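Local coordinates for protein putative metal-dependent phosphoesterase (Bifidobacterium adolescentis, PDB 3O0F) that acts as a metal-dependent phosphoesterase of the PHP family, carrying a zinc ion and two iron ions beside a bound adenosine monophosphate, at residues H20-D25 / V136-R141; H50-G55 / N105-R110; G44-D49 / P69-T74. One frame throughout, in Å; residues are numbered along the deposited sequence.

The three contacts form one continuous patch leading from the sheet into the metal and nucleotide site. Contact 3 pairs two parallel strands, and its last residues reach both other contacts: Asp49 OD1 is hydrogen-bonded to Ser24 OG and Thr21 N of contact 1, each at 2.7 Å, and Thr74 OG1 to Thr52 O of contact 2 at 2.8 Å. Contacts 1 and 2 have centres about 10 Å apart and share the zinc, bound by Asp25 of the first and His50 of the second, with the rings of His20 and His50 stacked. Both also touch AMP, Asp25 near the adenine and Arg110 at the phosphate. The centre of contact 3 lies about 16 Å from each of the others.

Contact 1 of 3, residues H20-D25 / V136-R141; sequences HTVFSD and VKEGER. With ZN (zinc ion), chain C; FE (Fe (III) ion), chain E; AMP (adenosine monophosphate), chain B.
Glu138 covers one face of the Phe23 ring: its CG sits 3.8 Å from the Phe23 ring centroid and 15° off the normal, a CH-pi contact. A bend in the Glu138 chain lays the carboxylate over the same face, 8° from parallel, with Glu138 CD 3.6 Å from Phe23 CZ. At the ring edge, in plane, lie Thr21 OG1, which accepts from Phe23 N in an ST turn, and Arg141 O, 3.5 Å from Phe23 CD1. The Arg141 guanidinium stands almost perpendicular to the ring (86°) and receives Phe23 CE1 over its centre, 3.7 Å from Arg141 CZ. Arg141 NH2 also makes a salt bridge to Glu138 OE1 at 3.0 Å. Val22 CG2 presses on Glu138 CG, 3.6 Å away, so this methylene touches both Val22 and Phe23. Two type I turns meet here, Thr21-Ser24 and Val136-Gly139; water 1 bridges Val22 O (2.9 Å) and Lys137 N (2.8 Å), accepting from the latter. An alanine at Phe23 would lose the ring that Glu138 and Arg141 pack against and would probably loosen the seam between the turns. At the ends of the same loop, His20 NE2 binds iron and both Asp25 carboxylate oxygens bind zinc. Val22 and Phe23 thus pack this metal-binding loop on aliphatic and flat charged parts of Lys137, Glu138 and Arg141, and the guanidinium probably offsets the negative charge above the ring.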
loop_
_atom_site.group_PDB
_atom_site.type_symbol
_atom_site.label_atom_id
_atom_site.label_comp_id
_atom_site.label_asym_id
_atom_site.label_seq_id
_atom_site.Cartn_x
_atom_site.Cartn_y
_atom_site.Cartn_z
ATOM N N HIS A 20 6.274 -1.269 2.202
ATOM C CA HIS A 20 6.175 -2.383 1.263
ATOM C C HIS A 20 7.469 -3.211 1.212
ATOM O O HIS A 20 8.556 -2.675 1.421
ATOM C CB HIS A 20 5.864 -1.832 -0.125
ATOM C CG HIS A 20 4.551 -1.133 -0.202
ATOM N ND1 HIS A 20 3.414 -1.742 -0.646
ATOM C CD2 HIS A 20 4.192 0.131 0.134
ATOM C CE1 HIS A 20 2.403 -0.897 -0.577
ATOM N NE2 HIS A 20 2.845 0.239 -0.093
ATOM N N THR A 21 7.334 -4.499 0.874
ATOM C CA THR A 21 8.422 -5.439 0.865
ATOM C C THR A 21 8.423 -6.207 -0.439
ATOM O O THR A 21 7.584 -5.988 -1.298
ATOM C CB THR A 21 8.306 -6.451 2.061
ATOM O OG1 THR A 21 7.294 -7.440 1.788
ATOM C CG2 THR A 21 8.036 -5.686 3.409
ATOM N N VAL A 22 9.332 -7.145 -0.552
ATOM C CA VAL A 22 9.342 -8.108 -1.663
ATOM C C VAL A 22 8.065 -8.937 -1.852
ATOM O O VAL A 22 7.851 -9.458 -2.933
ATOM C CB VAL A 22 10.554 -9.138 -1.523
ATOM C CG1 VAL A 22 11.894 -8.430 -1.767
ATOM C CG2 VAL A 22 10.526 -9.866 -0.196
ATOM N N PHE A 23 7.215 -9.059 -0.830
ATOM C CA PHE A 23 5.902 -9.717 -1.022
ATOM C C PHE A 23 4.942 -8.888 -1.883
ATOM O O PHE A 23 3.895 -9.392 -2.326
ATOM C CB PHE A 23 5.285 -10.147 0.288
ATOM C CG PHE A 23 6.017 -11.257 0.934
ATOM C CD1 PHE A 23 5.758 -12.580 0.581
ATOM C CD2 PHE A 23 6.998 -10.996 1.884
ATOM C CE1 PHE A 23 6.504 -13.612 1.142
ATOM C CE2 PHE A 23 7.719 -12.021 2.457
ATOM C CZ PHE A 23 7.456 -13.333 2.079
ATOM N N SER A 24 5.306 -7.641 -2.176
ATOM C CA SER A 24 4.691 -6.931 -3.319
ATOM C C SER A 24 5.749 -6.204 -4.152
ATOM O O SER A 24 6.489 -6.856 -4.903
ATOM C CB SER A 24 3.520 -6.013 -2.890
ATOM O OG SER A 24 3.864 -5.057 -1.912
ATOM N N ASP A 25 5.835 -4.874 -4.021
ATOM C CA ASP A 25 6.715 -4.086 -4.858
ATOM C C ASP A 25 7.904 -3.402 -4.163
ATOM O O ASP A 25 8.551 -2.543 -4.760
ATOM C CB ASP A 25 5.914 -3.093 -5.708
ATOM C CG ASP A 25 5.077 -2.109 -4.901
ATOM O OD1 ASP A 25 4.931 -2.241 -3.645
ATOM O OD2 ASP A 25 4.538 -1.151 -5.555
ATOM N N VAL A 136 10.149 -10.619 -9.597
ATOM C CA VAL A 136 9.157 -11.025 -8.598
ATOM C C VAL A 136 9.831 -11.898 -7.509
ATOM O O VAL A 136 9.998 -13.105 -7.707
ATOM C CB VAL A 136 8.033 -11.812 -9.313
ATOM C CG1 VAL A 136 7.010 -12.313 -8.358
ATOM C CG2 VAL A 136 7.372 -10.944 -10.374
ATOM N N LYS A 137 10.181 -11.303 -6.365
ATOM C CA LYS A 137 11.223 -11.859 -5.508
ATOM C C LYS A 137 10.787 -12.978 -4.596
ATOM O O LYS A 137 11.621 -13.781 -4.166
ATOM C CB LYS A 137 11.942 -10.773 -4.698
ATOM C CG LYS A 137 12.659 -9.749 -5.560
ATOM C CD LYS A 137 13.811 -10.382 -6.398
ATOM C CE LYS A 137 14.618 -9.317 -7.160
ATOM N NZ LYS A 137 15.586 -9.950 -8.095
ATOM N N GLU A 138 9.490 -13.076 -4.345
ATOM C CA GLU A 138 8.975 -14.182 -3.576
ATOM C C GLU A 138 8.099 -15.133 -4.381
ATOM O O GLU A 138 7.305 -15.876 -3.799
ATOM C CB GLU A 138 8.208 -13.634 -2.371
ATOM C CG GLU A 138 9.085 -12.966 -1.348
ATOM C CD GLU A 138 9.903 -13.975 -0.536
ATOM O OE1 GLU A 138 9.642 -15.194 -0.668
ATOM O OE2 GLU A 138 10.791 -13.549 0.228
ATOM N N GLY A 139 8.218 -15.090 -5.705
ATOM C CA GLY A 139 7.463 -15.965 -6.617
ATOM C C GLY A 139 5.958 -15.825 -6.539
ATOM O O GLY A 139 5.421 -14.692 -6.500
ATOM N N GLU A 140 5.264 -16.969 -6.461
ATOM C CA GLU A 140 3.804 -16.985 -6.323
ATOM C C GLU A 140 3.315 -16.135 -5.135
ATOM O O GLU A 140 2.180 -15.673 -5.147
ATOM C CB GLU A 140 3.253 -18.421 -6.198
ATOM N N ARG A 141 4.174 -15.894 -4.140
ATOM C CA ARG A 141 3.768 -15.184 -2.930
ATOM C C ARG A 141 3.915 -13.658 -3.047
ATOM O O ARG A 141 3.581 -12.933 -2.110
ATOM C CB ARG A 141 4.528 -15.703 -1.718
ATOM C CG ARG A 141 4.077 -17.087 -1.253
ATOM C CD ARG A 141 4.613 -17.427 0.130
ATOM N NE ARG A 141 6.072 -17.378 0.124
ATOM C CZ ARG A 141 6.850 -17.293 1.204
ATOM N NH1 ARG A 141 6.336 -17.270 2.422
ATOM N NH2 ARG A 141 8.170 -17.226 1.059
HETATM ZN ZN ZN C . 3.735 -0.232 -3.668
HETATM FE FE FE E . 1.726 2.184 -0.586
HETATM P P AMP B . -0.178 -1.096 -10.577
HETATM O O1P AMP B . -1.017 -1.193 -9.355
HETATM O O2P AMP B . 0.269 -2.473 -10.992
HETATM O O3P AMP B . -0.786 -0.267 -11.710
HETATM O "O5'" AMP B . 1.163 -0.328 -10.141
HETATM C "C5'" AMP B . 1.110 1.027 -9.769
HETATM C "C4'" AMP B . 1.853 1.149 -8.474
HETATM O "O4'" AMP B . 3.295 1.138 -8.656
HETATM C "C3'" AMP B . 1.489 2.449 -7.765
HETATM O "O3'" AMP B . 0.662 2.143 -6.650
HETATM C "C2'" AMP B . 2.875 2.860 -7.297
HETATM O "O2'" AMP B . 3.148 4.012 -6.499
HETATM C "C1'" AMP B . 3.824 1.679 -7.446
HETATM N N9 AMP B . 5.240 2.081 -7.537
HETATM C C8 AMP B . 6.250 1.429 -6.955
HETATM N N7 AMP B . 7.422 2.037 -7.234
HETATM C C5 AMP B . 7.163 3.102 -8.011
HETATM C C6 AMP B . 7.948 4.169 -8.653
HETATM N N6 AMP B . 9.313 4.239 -8.517
HETATM N N1 AMP B . 7.266 5.064 -9.395
HETATM C C2 AMP B . 5.932 5.035 -9.563
HETATM N N3 AMP B . 5.158 4.096 -8.999
HETATM C C4 AMP B . 5.710 3.128 -8.218
HETATM O O HOH W 1 9.098 -8.859 -5.463
HETATM O O HOH W 2 0.773 3.874 -1.342
#

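Contact 2 of 3, residues H50-G55 / N105-R110; sequences HDTTAG and NTRAAR. With ZN (zinc ion), chain C; AMP (adenosine monophosphate), chain B.
In this PHP-family fold, the loop after strand 44-47 brings a zinc ligand to the active site and rests against helix 97-124, which carries a phosphate-binding arginine. His50 NE2 binds the zinc at 2.1 Å, in a site it shares with Asp25 and His263. The next residue, Asp51, grips the helix. Asp51 OD2 offers its anti lone pair to Arg110 NE at 3.0 Å (N-H...O 157°), a salt bridge with the oxygen close to the guanidinium plane. Asp51 OD2 is also hydrogen-bonded to Thr77 OG1 and lies 3.6 Å from Thr106 CG2, while water 3 bridges Asp51 OD1 (2.9 Å) and Thr106 OG1 (2.7 Å). Held at NE by Asp51, and also by Thr77 OG1 at NH2 and Ile144 O at NH1, the Arg110 guanidinium turns NH1 and NH2 to AMP as well: Arg110 NH2 bonds AMP O1P at 2.9 Å, and Arg110 NH1 bonds AMP O2P at 3.0 Å and O1P more weakly. The Arg110 chain runs extended from CG to NE, which carries the charge from the helix out to the phosphate. Asp51 is therefore a second-shell residue that orients Arg110, and its negative charge is likely to balance part of the arginine's charge beside the phosphate. One turn back on the helix, Arg107 bends at chi3 (-68°), and its NH1 reaches an in-plane lone pair of Asp51 O at 2.7 Å, with N-H...O 149°.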
loop_
_atom_site.group_PDB
_atom_site.type_symbol
_atom_site.label_atom_id
_atom_site.label_comp_id
_atom_site.label_asym_id
_atom_site.label_seq_id
_atom_site.Cartn_x
_atom_site.Cartn_y
_atom_site.Cartn_z
ATOM N N HIS A 50 0.703 -4.794 -1.039
ATOM C CA HIS A 50 -0.469 -4.719 -1.921
ATOM C C HIS A 50 -1.211 -6.057 -1.959
ATOM O O HIS A 50 -0.606 -7.076 -2.249
ATOM C CB HIS A 50 -0.021 -4.387 -3.342
ATOM C CG HIS A 50 0.600 -3.047 -3.470
ATOM N ND1 HIS A 50 -0.152 -1.898 -3.578
ATOM C CD2 HIS A 50 1.899 -2.659 -3.503
ATOM C CE1 HIS A 50 0.657 -0.859 -3.652
ATOM N NE2 HIS A 50 1.899 -1.296 -3.636
ATOM N N ASP A 51 -2.502 -6.034 -1.619
ATOM C CA ASP A 51 -3.453 -7.154 -1.852
ATOM C C ASP A 51 -3.008 -8.540 -1.317
ATOM O O ASP A 51 -3.187 -9.557 -1.976
ATOM C CB ASP A 51 -3.776 -7.203 -3.345
ATOM C CG ASP A 51 -4.236 -5.859 -3.869
ATOM O OD1 ASP A 51 -5.232 -5.344 -3.317
ATOM O OD2 ASP A 51 -3.614 -5.301 -4.810
ATOM N N THR A 52 -2.383 -8.545 -0.139
ATOM C CA THR A 52 -1.804 -9.758 0.423
ATOM C C THR A 52 -1.514 -9.641 1.923
ATOM O O THR A 52 -1.299 -8.536 2.459
ATOM C CB THR A 52 -0.469 -10.127 -0.297
ATOM O OG1 THR A 52 -0.059 -11.458 0.067
ATOM C CG2 THR A 52 0.662 -9.097 0.044
ATOM N N THR A 53 -1.456 -10.809 2.571
ATOM C CA THR A 53 -0.875 -10.961 3.921
ATOM C C THR A 53 0.327 -11.896 3.898
ATOM O O THR A 53 0.739 -12.419 4.937
ATOM C CB THR A 53 -1.927 -11.567 4.885
ATOM O OG1 THR A 53 -2.330 -12.857 4.383
ATOM C CG2 THR A 53 -3.127 -10.660 4.960
ATOM N N ALA A 54 0.922 -12.113 2.724
ATOM C CA ALA A 54 1.938 -13.190 2.584
ATOM C C ALA A 54 3.203 -12.966 3.430
ATOM O O ALA A 54 3.855 -13.928 3.860
ATOM C CB ALA A 54 2.290 -13.418 1.079
ATOM N N GLY A 55 3.560 -11.703 3.687
ATOM C CA GLY A 55 4.687 -11.386 4.551
ATOM C C GLY A 55 4.405 -11.246 6.038
ATOM O O GLY A 55 5.289 -10.908 6.808
ATOM N N ASN A 105 -8.658 -12.857 -5.935
ATOM C CA ASN A 105 -9.195 -12.354 -7.179
ATOM C C ASN A 105 -8.381 -11.180 -7.680
ATOM O O ASN A 105 -8.129 -11.073 -8.880
ATOM C CB ASN A 105 -10.648 -11.896 -7.045
ATOM C CG ASN A 105 -11.606 -13.031 -6.711
ATOM O OD1 ASN A 105 -11.281 -14.191 -6.888
ATOM N ND2 ASN A 105 -12.790 -12.693 -6.211
ATOM N N THR A 106 -7.984 -10.276 -6.792
ATOM C CA THR A 106 -7.206 -9.103 -7.253
ATOM C C THR A 106 -5.828 -9.532 -7.733
ATOM O O THR A 106 -5.332 -9.011 -8.723
ATOM C CB THR A 106 -7.041 -8.030 -6.195
ATOM O OG1 THR A 106 -8.336 -7.516 -5.854
ATOM C CG2 THR A 106 -6.153 -6.889 -6.722
ATOM N N ARG A 107 -5.221 -10.490 -7.043
ATOM C CA ARG A 107 -3.904 -10.969 -7.452
ATOM C C ARG A 107 -3.973 -11.679 -8.808
ATOM O O ARG A 107 -3.088 -11.470 -9.633
ATOM C CB ARG A 107 -3.240 -11.845 -6.376
ATOM C CG ARG A 107 -2.905 -11.100 -5.055
ATOM C CD ARG A 107 -1.887 -11.879 -4.250
ATOM N NE ARG A 107 -2.494 -13.115 -3.767
ATOM C CZ ARG A 107 -3.221 -13.254 -2.663
ATOM N NH1 ARG A 107 -3.428 -12.241 -1.800
ATOM N NH2 ARG A 107 -3.730 -14.442 -2.404
ATOM N N ALA A 108 -5.026 -12.472 -9.056
ATOM C CA ALA A 108 -5.182 -13.155 -10.346
ATOM C C ALA A 108 -5.470 -12.134 -11.459
ATOM O O ALA A 108 -4.922 -12.233 -12.574
ATOM C CB ALA A 108 -6.300 -14.292 -10.271
ATOM N N ALA A 109 -6.327 -11.148 -11.185
ATOM C CA ALA A 109 -6.597 -10.076 -12.152
ATOM C C ALA A 109 -5.303 -9.270 -12.486
ATOM O O ALA A 109 -4.994 -9.008 -13.664
ATOM C CB ALA A 109 -7.733 -9.132 -11.611
ATOM N N ARG A 110 -4.548 -8.892 -11.451
ATOM C CA ARG A 110 -3.180 -8.313 -11.592
ATOM C C ARG A 110 -2.198 -9.150 -12.455
ATOM O O ARG A 110 -1.523 -8.628 -13.337
ATOM C CB ARG A 110 -2.534 -8.110 -10.225
ATOM C CG ARG A 110 -3.022 -6.888 -9.469
ATOM C CD ARG A 110 -2.308 -6.789 -8.096
ATOM N NE ARG A 110 -2.432 -5.428 -7.563
ATOM C CZ ARG A 110 -1.788 -4.360 -8.046
ATOM N NH1 ARG A 110 -0.929 -4.470 -9.049
ATOM N NH2 ARG A 110 -1.993 -3.163 -7.509
HETATM ZN ZN ZN C . 3.735 -0.232 -3.668
HETATM P P AMP B . -0.178 -1.096 -10.577
HETATM O O1P AMP B . -1.017 -1.193 -9.355
HETATM O O2P AMP B . 0.269 -2.473 -10.992
HETATM O O3P AMP B . -0.786 -0.267 -11.710
HETATM O "O5'" AMP B . 1.163 -0.328 -10.141
HETATM C "C5'" AMP B . 1.110 1.027 -9.769
HETATM C "C4'" AMP B . 1.853 1.149 -8.474
HETATM O "O4'" AMP B . 3.295 1.138 -8.656
HETATM C "C3'" AMP B . 1.489 2.449 -7.765
HETATM O "O3'" AMP B . 0.662 2.143 -6.650
HETATM C "C2'" AMP B . 2.875 2.860 -7.297
HETATM O "O2'" AMP B . 3.148 4.012 -6.499
HETATM C "C1'" AMP B . 3.824 1.679 -7.446
HETATM N N9 AMP B . 5.240 2.081 -7.537
HETATM C C8 AMP B . 6.250 1.429 -6.955
HETATM N N7 AMP B . 7.422 2.037 -7.234
HETATM C C5 AMP B . 7.163 3.102 -8.011
HETATM C C6 AMP B . 7.948 4.169 -8.653
HETATM N N6 AMP B . 9.313 4.239 -8.517
HETATM N N1 AMP B . 7.266 5.064 -9.395
HETATM C C2 AMP B . 5.932 5.035 -9.563
HETATM N N3 AMP B . 5.158 4.096 -8.999
HETATM C C4 AMP B . 5.710 3.128 -8.218
HETATM O O HOH W 3 -7.967 -5.465 -4.142
#

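Contact 3 of 3, residues G44-D49 / P69-T74; sequences GVAIAD and PLLLGT
Strands 44-47 and 70-74 run parallel, 17° between their directions, as the neighbouring strands of a beta-alpha-beta unit whose connecting helix is 56-66. Their backbone ladder starts where Val45 N donates to Pro69 O at 3.2 Å. Leu71 N then donates to Val45 O at 2.8 Å, with a nearly straight N-H...O of 167°. A third rung runs from Ile47 N to Leu71 O at 3.3 Å. Side chains pair across this register. On one face Val45 CG1 meets Leu70 CD1 at 3.8 Å, and Ile47 CG2 lies beside Leu72 CD2 at 4.0 Å; on the other, Ala46 CB touches Leu71 CB at 3.7 Å. At Gly73 a CB would point at the neighbouring segment and run into Ile47 O. Outward, helix 56-66 packs on Leu70 and Leu72, helix 30-39 on Val45 and Ile47, while Ile17 of strand 15-19 touches Ala46 and Leu71. Beyond the paired residues, Asp49 lies against His20 and Phe23 of the metal-binding loop, and Thr74 OG1 bonds Tyr92 OH. The CG2 of Thr74, anti to its backbone N (chi1 of OG1 -65°), closes the contact 3.4 Å from Asp49 O.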
loop_
_atom_site.group_PDB
_atom_site.type_symbol
_atom_site.label_atom_id
_atom_site.label_comp_id
_atom_site.label_asym_id
_atom_site.label_seq_id
_atom_site.Cartn_x
_atom_site.Cartn_y
_atom_site.Cartn_z
ATOM N N GLY A 44 7.555 1.802 16.141
ATOM C CA GLY A 44 7.010 0.608 15.565
ATOM C C GLY A 44 6.903 0.795 14.065
ATOM O O GLY A 44 7.228 1.863 13.530
ATOM N N VAL A 45 6.445 -0.239 13.399
ATOM C CA VAL A 45 6.317 -0.246 11.956
ATOM C C VAL A 45 5.093 -1.064 11.586
ATOM O O VAL A 45 4.600 -1.821 12.392
ATOM C CB VAL A 45 7.672 -0.818 11.382
ATOM C CG1 VAL A 45 7.763 -2.344 11.520
ATOM C CG2 VAL A 45 7.963 -0.322 9.985
ATOM N N ALA A 46 4.612 -0.911 10.361
ATOM C CA ALA A 46 3.672 -1.818 9.799
ATOM C C ALA A 46 4.150 -2.332 8.477
ATOM O O ALA A 46 4.711 -1.589 7.644
ATOM C CB ALA A 46 2.288 -1.125 9.597
ATOM N N ILE A 47 3.832 -3.575 8.227
ATOM C CA ILE A 47 3.904 -4.104 6.879
ATOM C C ILE A 47 2.529 -3.836 6.180
ATOM O O ILE A 47 1.487 -3.960 6.799
ATOM C CB ILE A 47 4.275 -5.551 6.901
ATOM C CG1 ILE A 47 4.550 -6.048 5.466
ATOM C CG2 ILE A 47 3.224 -6.382 7.695
ATOM C CD1 ILE A 47 5.359 -7.451 5.407
ATOM N N ALA A 48 2.554 -3.426 4.921
ATOM C CA ALA A 48 1.312 -3.030 4.208
ATOM C C ALA A 48 1.412 -3.370 2.745
ATOM O O ALA A 48 1.088 -2.550 1.886
ATOM C CB ALA A 48 1.040 -1.519 4.376
ATOM N N ASP A 49 1.881 -4.573 2.435
ATOM C CA ASP A 49 1.973 -4.955 1.035
ATOM C C ASP A 49 0.625 -4.958 0.281
ATOM O O ASP A 49 -0.435 -5.125 0.882
ATOM C CB ASP A 49 2.638 -6.331 0.900
ATOM C CG ASP A 49 4.126 -6.281 1.211
ATOM O OD1 ASP A 49 4.825 -5.493 0.525
ATOM O OD2 ASP A 49 4.570 -7.014 2.123
ATOM N N PRO A 69 7.721 -3.408 18.059
ATOM C CA PRO A 69 6.282 -3.527 17.853
ATOM C C PRO A 69 5.925 -3.419 16.380
ATOM O O PRO A 69 6.458 -2.557 15.665
ATOM C CB PRO A 69 5.721 -2.314 18.608
ATOM C CG PRO A 69 6.758 -1.967 19.604
ATOM C CD PRO A 69 8.055 -2.336 19.010
ATOM N N LEU A 70 4.947 -4.216 15.973
ATOM C CA LEU A 70 4.535 -4.351 14.579
ATOM C C LEU A 70 3.026 -4.255 14.415
ATOM O O LEU A 70 2.286 -4.890 15.158
ATOM C CB LEU A 70 4.973 -5.715 14.114
ATOM C CG LEU A 70 4.584 -6.140 12.713
ATOM C CD1 LEU A 70 5.420 -5.313 11.745
ATOM C CD2 LEU A 70 4.844 -7.610 12.536
ATOM N N LEU A 71 2.560 -3.512 13.410
ATOM C CA LEU A 71 1.162 -3.568 12.977
ATOM C C LEU A 71 1.075 -4.404 11.705
ATOM O O LEU A 71 1.932 -4.297 10.798
ATOM C CB LEU A 71 0.648 -2.115 12.769
ATOM C CG LEU A 71 -0.703 -1.528 13.099
ATOM C CD1 LEU A 71 -1.063 -1.760 14.556
ATOM C CD2 LEU A 71 -0.698 -0.003 12.733
ATOM N N LEU A 72 0.092 -5.293 11.645
ATOM C CA LEU A 72 -0.108 -6.140 10.492
ATOM C C LEU A 72 -1.119 -5.485 9.550
ATOM O O LEU A 72 -2.242 -5.189 9.946
ATOM C CB LEU A 72 -0.546 -7.559 10.875
ATOM C CG LEU A 72 0.566 -8.386 11.587
ATOM C CD1 LEU A 72 0.068 -9.698 12.177
ATOM C CD2 LEU A 72 1.800 -8.602 10.671
ATOM N N GLY A 73 -0.699 -5.233 8.307
ATOM C CA GLY A 73 -1.526 -4.482 7.391
ATOM C C GLY A 73 -1.423 -4.906 5.941
ATOM O O GLY A 73 -0.631 -5.765 5.563
ATOM N N THR A 74 -2.262 -4.300 5.124
ATOM C CA THR A 74 -2.329 -4.623 3.688
ATOM C C THR A 74 -2.774 -3.356 2.975
ATOM O O THR A 74 -3.633 -2.640 3.483
ATOM C CB THR A 74 -3.363 -5.703 3.404
ATOM O OG1 THR A 74 -2.980 -6.931 4.006
ATOM C CG2 THR A 74 -3.539 -5.908 1.873
#